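Local coordinates for cytolethal distending toxin protein C (Haemophilus ducreyi, PDB 1SR4), which forms part of a bacterial genotoxin as a ricin-like lectin subunit that probably binds carbohydrate, at residues C[78-82]-C[83-87]. Numbering follows the deposited sequence.
Sequences AFLGK and GTTDC
Gly83 is bonded through its backbone to both Leu80 and Ala78, and these two hydrogen bonds fold the chain back on itself. The tighter loop is closed by Gly83 N, which donates to Leu80 O at 2.8 Å and completes a type II' beta turn running from Leu80 to Gly83. Gly81 has the positive phi (46°) expected at the second position of such a turn, and Gly83, also at positive phi, takes a conformation in which a beta carbon would collide with the carbonyl oxygen of Lys82. Further back, Ala78 N reaches Gly83 O at 2.9 Å. Gly83 therefore uses both its N-H and its carbonyl within the hairpin, and its CA also makes a CH...O contact of 3.5 Å with Ala78 O.

A water links Lys82 N to Thr84 O, accepting from the first and donating to the second at 2.7 Å.

The apolar contact centres on the methyl of Thr85. Its CG2 rests 3.7 Å from Ala78 CB and 3.9 Å from Leu80 CD1, thus bridging two residues of 78-82. With OG1 of Thr85 anti to the backbone N (chi1 -172°), the methyl is left between that N and the carbonyl carbon, where it meets both partners. CD1 of Leu80 lies opposite CA across the CB-CG bond and so reaches the Thr85 methyl.

The turn links strands 75-77 and 84-86, a short two-stranded antiparallel hairpin of this beta-trefoil-family domain. Thr85 continues the pairing through backbone bonds to Cys76, the Cys76-Cys87 disulfide fastens the two arms covalently, and helix 90-93 lies against Leu80 and Thr85 through His92 and Thr93.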
ATOM      1  N   ALA C  78     -15.530  20.478   6.125  1.00 13.02           N
ATOM      2  CA  ALA C  78     -16.657  20.455   7.060  1.00 14.26           C
ATOM      3  C   ALA C  78     -17.974  20.741   6.331  1.00 14.77           C
ATOM      4  O   ALA C  78     -17.968  21.301   5.237  1.00 14.69           O
ATOM      5  CB  ALA C  78     -16.436  21.489   8.177  1.00 14.61           C
ATOM      6  N   PHE C  79     -19.094  20.325   6.916  1.00 15.89           N
ATOM      7  CA  PHE C  79     -20.409  20.594   6.329  1.00 17.59           C
ATOM      8  C   PHE C  79     -20.856  21.960   6.866  1.00 19.97           C
ATOM      9  O   PHE C  79     -21.879  22.092   7.533  1.00 22.07           O
ATOM     10  CB  PHE C  79     -21.412  19.510   6.736  1.00 17.81           C
ATOM     11  CG  PHE C  79     -21.203  18.196   6.023  1.00 17.70           C
ATOM     12  CD1 PHE C  79     -21.862  17.926   4.822  1.00 18.01           C
ATOM     13  CD2 PHE C  79     -20.295  17.261   6.520  1.00 15.63           C
ATOM     14  CE1 PHE C  79     -21.617  16.742   4.117  1.00 19.29           C
ATOM     15  CE2 PHE C  79     -20.035  16.077   5.830  1.00 16.02           C
ATOM     16  CZ  PHE C  79     -20.696  15.814   4.625  1.00 17.11           C
ATOM     17  N   LEU C  80     -20.051  22.972   6.588  1.00 21.14           N
ATOM     18  CA  LEU C  80     -20.323  24.332   7.023  1.00 22.01           C
ATOM     19  C   LEU C  80     -19.840  25.285   5.945  1.00 23.59           C
ATOM     20  O   LEU C  80     -18.920  24.958   5.177  1.00 22.14           O
ATOM     21  CB  LEU C  80     -19.564  24.655   8.309  1.00 20.63           C
ATOM     22  CG  LEU C  80     -20.023  24.129   9.658  1.00 22.61           C
ATOM     23  CD1 LEU C  80     -18.976  24.500  10.685  1.00 22.49           C
ATOM     24  CD2 LEU C  80     -21.393  24.717  10.025  1.00 22.10           C
ATOM     25  N   GLY C  81     -20.453  26.467   5.905  1.00 23.19           N
ATOM     26  CA  GLY C  81     -20.078  27.477   4.937  1.00 23.89           C
ATOM     27  C   GLY C  81     -19.918  26.940   3.537  1.00 24.30           C
ATOM     28  O   GLY C  81     -20.825  26.319   3.004  1.00 25.06           O
ATOM     29  N   LYS C  82     -18.752  27.160   2.942  1.00 24.89           N
ATOM     30  CA  LYS C  82     -18.518  26.693   1.593  1.00 25.61           C
ATOM     31  C   LYS C  82     -17.762  25.368   1.521  1.00 25.32           C
ATOM     32  O   LYS C  82     -17.208  25.038   0.473  1.00 24.48           O
ATOM     33  CB  LYS C  82     -17.757  27.757   0.797  1.00 28.97           C
ATOM     34  CG  LYS C  82     -18.410  29.132   0.822  1.00 33.45           C
ATOM     35  CD  LYS C  82     -19.831  29.087   0.282  1.00 36.87           C
ATOM     36  CE  LYS C  82     -19.850  28.677  -1.188  1.00 39.23           C
ATOM     37  NZ  LYS C  82     -21.243  28.462  -1.684  1.00 40.71           N
ATOM     38  N   GLY C  83     -17.727  24.617   2.624  1.00 23.88           N
ATOM     39  CA  GLY C  83     -17.039  23.337   2.594  1.00 21.29           C
ATOM     40  C   GLY C  83     -15.882  23.155   3.560  1.00 20.95           C
ATOM     41  O   GLY C  83     -15.334  22.059   3.653  1.00 20.39           O
ATOM     42  N   THR C  84     -15.494  24.217   4.259  1.00 18.62           N
ATOM     43  CA  THR C  84     -14.413  24.153   5.242  1.00 19.35           C
ATOM     44  C   THR C  84     -14.675  25.117   6.392  1.00 20.02           C
ATOM     45  O   THR C  84     -15.491  26.034   6.279  1.00 19.37           O
ATOM     46  CB  THR C  84     -13.034  24.590   4.673  1.00 19.58           C
ATOM     47  OG1 THR C  84     -13.129  25.941   4.210  1.00 18.86           O
ATOM     48  CG2 THR C  84     -12.578  23.678   3.537  1.00 17.47           C
ATOM     49  N   THR C  85     -13.975  24.895   7.496  1.00 19.25           N
ATOM     50  CA  THR C  85     -14.049  25.783   8.640  1.00 19.46           C
ATOM     51  C   THR C  85     -12.725  25.602   9.380  1.00 21.22           C
ATOM     52  O   THR C  85     -11.893  24.771   8.980  1.00 21.57           O
ATOM     53  CB  THR C  85     -15.283  25.484   9.571  1.00 18.90           C
ATOM     54  OG1 THR C  85     -15.387  26.524  10.555  1.00 17.55           O
ATOM     55  CG2 THR C  85     -15.129  24.151  10.308  1.00 18.17           C
ATOM     56  N   ASP C  86     -12.511  26.391  10.428  1.00 21.77           N
ATOM     57  CA  ASP C  86     -11.292  26.313  11.224  1.00 22.64           C
ATOM     58  C   ASP C  86     -11.080  24.884  11.735  1.00 21.61           C
ATOM     59  O   ASP C  86     -12.016  24.253  12.245  1.00 18.80           O
ATOM     60  CB  ASP C  86     -11.391  27.270  12.411  1.00 28.98           C
ATOM     61  CG  ASP C  86     -10.065  27.453  13.125  1.00 35.75           C
ATOM     62  OD1 ASP C  86      -9.478  26.448  13.594  1.00 38.66           O
ATOM     63  OD2 ASP C  86      -9.608  28.618  13.218  1.00 42.00           O
ATOM     64  N   CYS C  87      -9.852  24.384  11.616  1.00 19.37           N
ATOM     65  CA  CYS C  87      -9.556  23.021  12.042  1.00 21.67           C
ATOM     66  C   CYS C  87      -9.788  22.794  13.533  1.00 22.59           C
ATOM     67  O   CYS C  87     -10.053  21.664  13.953  1.00 21.61           O
ATOM     68  CB  CYS C  87      -8.123  22.625  11.645  1.00 21.94           C
ATOM     69  SG  CYS C  87      -7.826  22.466   9.839  1.00 25.96           S
TER
HETATM   70  O   HOH W   1     -16.145  27.644   4.151  1.00 33.63           O